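Esterase LipW (Mycobacterium marinum, PDB 3QH4) is a mycobacterial esterase of the alpha/beta hydrolase fold that probably hydrolyses ester bonds. Local coordinates at residues Glu47-Glu52 against Thr103-Cys108. Numbering follows the deposited sequence.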
ATOM      1  N   GLU A  47       0.608   9.230 -17.946  1.00 17.25           N
ATOM      2  CA  GLU A  47      -0.204   9.093 -19.162  1.00 18.57           C
ATOM      3  C   GLU A  47      -1.526   8.348 -18.887  1.00 18.68           C
ATOM      4  O   GLU A  47      -2.591   8.732 -19.370  1.00 20.59           O
ATOM      5  CB  GLU A  47       0.628   8.407 -20.247  1.00 19.13           C
ATOM      6  N   ALA A  48      -1.468   7.323 -18.056  1.00 17.66           N
ATOM      7  CA  ALA A  48      -2.628   6.456 -17.830  1.00 17.02           C
ATOM      8  C   ALA A  48      -3.597   7.094 -16.835  1.00 16.96           C
ATOM      9  O   ALA A  48      -4.817   6.885 -16.913  1.00 16.95           O
ATOM     10  CB  ALA A  48      -2.161   5.108 -17.328  1.00 16.66           C
ATOM     11  N   ALA A  49      -3.058   7.891 -15.907  1.00 15.75           N
ATOM     12  CA  ALA A  49      -3.881   8.425 -14.821  1.00 15.04           C
ATOM     13  C   ALA A  49      -5.034   9.327 -15.323  1.00 14.67           C
ATOM     14  O   ALA A  49      -6.151   9.254 -14.797  1.00 13.14           O
ATOM     15  CB  ALA A  49      -3.006   9.151 -13.767  1.00 15.53           C
ATOM     16  N   ALA A  50      -4.784  10.142 -16.342  1.00 15.53           N
ATOM     17  CA  ALA A  50      -5.813  11.039 -16.868  1.00 15.78           C
ATOM     18  C   ALA A  50      -7.000  10.257 -17.449  1.00 15.98           C
ATOM     19  O   ALA A  50      -8.157  10.602 -17.227  1.00 15.87           O
ATOM     20  CB  ALA A  50      -5.225  11.990 -17.937  1.00 17.77           C
ATOM     21  N   THR A  51      -6.698   9.203 -18.208  1.00 15.06           N
ATOM     22  CA  THR A  51      -7.732   8.340 -18.790  1.00 15.66           C
ATOM     23  C   THR A  51      -8.556   7.689 -17.689  1.00 13.13           C
ATOM     24  O   THR A  51      -9.770   7.548 -17.810  1.00 12.95           O
ATOM     25  CB  THR A  51      -7.102   7.232 -19.651  1.00 16.17           C
ATOM     26  OG1 THR A  51      -6.374   7.830 -20.736  1.00 20.76           O
ATOM     27  CG2 THR A  51      -8.169   6.329 -20.222  1.00 18.77           C
ATOM     28  N   GLU A  52      -7.862   7.268 -16.632  1.00 12.34           N
ATOM     29  CA  GLU A  52      -8.494   6.603 -15.503  1.00 11.12           C
ATOM     30  C   GLU A  52      -9.450   7.514 -14.761  1.00 11.52           C
ATOM     31  O   GLU A  52     -10.553   7.109 -14.410  1.00 11.97           O
ATOM     32  CB  GLU A  52      -7.418   6.059 -14.553  1.00 11.56           C
ATOM     33  CG  GLU A  52      -6.720   4.806 -15.124  1.00 12.09           C
ATOM     34  CD  GLU A  52      -5.357   4.538 -14.496  1.00 13.33           C
ATOM     35  OE1 GLU A  52      -5.005   5.236 -13.535  1.00 14.06           O
ATOM     36  OE2 GLU A  52      -4.616   3.672 -15.019  1.00 15.82           O
ATOM     37  N   THR A 103       1.057   6.309  -9.179  1.00  7.16           N
ATOM     38  CA  THR A 103       1.416   4.881  -9.143  1.00  6.50           C
ATOM     39  C   THR A 103       0.196   3.996  -8.899  1.00  5.45           C
ATOM     40  O   THR A 103      -0.098   3.083  -9.700  1.00  6.96           O
ATOM     41  CB  THR A 103       2.465   4.613  -8.085  1.00  5.87           C
ATOM     42  OG1 THR A 103       3.624   5.442  -8.354  1.00  6.02           O
ATOM     43  CG2 THR A 103       2.818   3.098  -8.069  1.00  7.45           C
ATOM     44  N   ASP A 104      -0.501   4.272  -7.798  1.00  6.02           N
ATOM     45  CA  ASP A 104      -1.668   3.505  -7.378  1.00  5.51           C
ATOM     46  C   ASP A 104      -2.935   4.336  -7.572  1.00  5.70           C
ATOM     47  O   ASP A 104      -3.917   4.201  -6.828  1.00  5.80           O
ATOM     48  CB  ASP A 104      -1.529   3.121  -5.897  1.00  5.32           C
ATOM     49  CG  ASP A 104      -0.562   1.962  -5.682  1.00  7.81           C
ATOM     50  OD1 ASP A 104      -0.130   1.329  -6.672  1.00  9.87           O
ATOM     51  OD2 ASP A 104      -0.310   1.658  -4.503  1.00  6.54           O
ATOM     52  N   HIS A 105      -2.911   5.213  -8.576  1.00  5.09           N
ATOM     53  CA  HIS A 105      -4.107   6.043  -8.881  1.00  5.84           C
ATOM     54  C   HIS A 105      -5.360   5.167  -9.120  1.00  5.17           C
ATOM     55  O   HIS A 105      -6.421   5.477  -8.590  1.00  6.61           O
ATOM     56  CB  HIS A 105      -3.766   6.919 -10.087  1.00  5.57           C
ATOM     57  CG  HIS A 105      -4.835   7.887 -10.502  1.00  7.36           C
ATOM     58  ND1 HIS A 105      -5.174   9.003  -9.760  1.00  6.71           N
ATOM     59  CD2 HIS A 105      -5.571   7.951 -11.636  1.00  7.37           C
ATOM     60  CE1 HIS A 105      -6.112   9.682 -10.400  1.00  7.07           C
ATOM     61  NE2 HIS A 105      -6.360   9.076 -11.547  1.00  7.71           N
ATOM     62  N   ARG A 106      -5.222   4.086  -9.882  1.00  6.51           N
ATOM     63  CA  ARG A 106      -6.371   3.215 -10.155  1.00  6.42           C
ATOM     64  C   ARG A 106      -6.922   2.652  -8.839  1.00  6.37           C
ATOM     65  O   ARG A 106      -8.127   2.671  -8.612  1.00  6.44           O
ATOM     66  CB  ARG A 106      -5.998   2.079 -11.107  1.00  6.51           C
ATOM     67  CG  ARG A 106      -7.173   1.139 -11.438  1.00  5.40           C
ATOM     68  CD  ARG A 106      -8.326   1.840 -12.161  1.00  7.14           C
ATOM     69  NE  ARG A 106      -9.347   0.871 -12.604  1.00  8.37           N
ATOM     70  CZ  ARG A 106      -9.286   0.162 -13.728  1.00  9.01           C
ATOM     71  NH1 ARG A 106      -8.230   0.259 -14.556  1.00  8.88           N
ATOM     72  NH2 ARG A 106     -10.281  -0.687 -14.013  1.00 10.25           N
ATOM     73  N   GLN A 107      -6.032   2.131  -7.983  1.00  5.13           N
ATOM     74  CA  GLN A 107      -6.454   1.596  -6.696  1.00  5.49           C
ATOM     75  C   GLN A 107      -7.247   2.628  -5.891  1.00  5.59           C
ATOM     76  O   GLN A 107      -8.268   2.292  -5.276  1.00  5.77           O
ATOM     77  CB  GLN A 107      -5.218   1.090  -5.928  1.00  5.60           C
ATOM     78  CG  GLN A 107      -5.404   0.756  -4.403  1.00  7.53           C
ATOM     79  CD  GLN A 107      -6.193  -0.552  -4.158  1.00  6.93           C
ATOM     80  OE1 GLN A 107      -5.601  -1.600  -3.871  1.00 10.43           O
ATOM     81  NE2 GLN A 107      -7.516  -0.474  -4.233  1.00  9.39           N
ATOM     82  N   CYS A 108      -6.769   3.881  -5.892  1.00  5.24           N
ATOM     83  CA  CYS A 108      -7.409   4.948  -5.118  1.00  5.41           C
ATOM     84  C   CYS A 108      -8.796   5.230  -5.680  1.00  4.94           C
ATOM     85  O   CYS A 108      -9.745   5.415  -4.904  1.00  6.19           O
ATOM     86  CB  CYS A 108      -6.549   6.228  -5.095  1.00  4.83           C
ATOM     87  SG  CYS A 108      -5.069   6.028  -4.052  1.00  6.79           S
TER
HETATM   88  O   HOH W   1      -5.487   1.226 -14.507  1.00  8.33           O
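A water links the carboxylate of E52 to the guanidinium of R106. It donates to E52 OE2 at 2.6 Å and accepts from R106 NH1 at 2.9 Å, lying in the guanidinium plane at its edge. The two charged ends stay apart, with E52 OE2 5.0 Å from R106 NH1. Both are paired directly with other charges: E52 OE1 with R45, R106 NE with E110 and R106 NH2 with E296.

E52 stretches out past CG and brings its other oxygen to H105. E52 OE1 lies 3.4 Å from H105 CD2, in the ring plane at the edge. The carboxylate plane is tilted only 22° from that of the ring, and the two side chains pass alongside, pointing opposite ways. With CG anti to the backbone N (chi1 -177°), the H105 ring reaches across to helix 31-56. There A49 CB packs 3.5 Å from H105 CD2, and A49 O comes within 3.3 Å of H105 NE2. H105 NE2 is hydrogen-bonded to T53 OG1, which also bonds A49 O, and H105 ND1 to Y78 OH. These bonds probably fix the ring's rotation.

The contact joins the long helix 31-56 to the first turn of helix 105-115, which packs on the central sheet of the alpha/beta hydrolase fold. C108 sets helix 105-115 against strands 72-79 and 85-91, and H105 bridges from helix 31-56 to R76 and Y78 of strand 72-79.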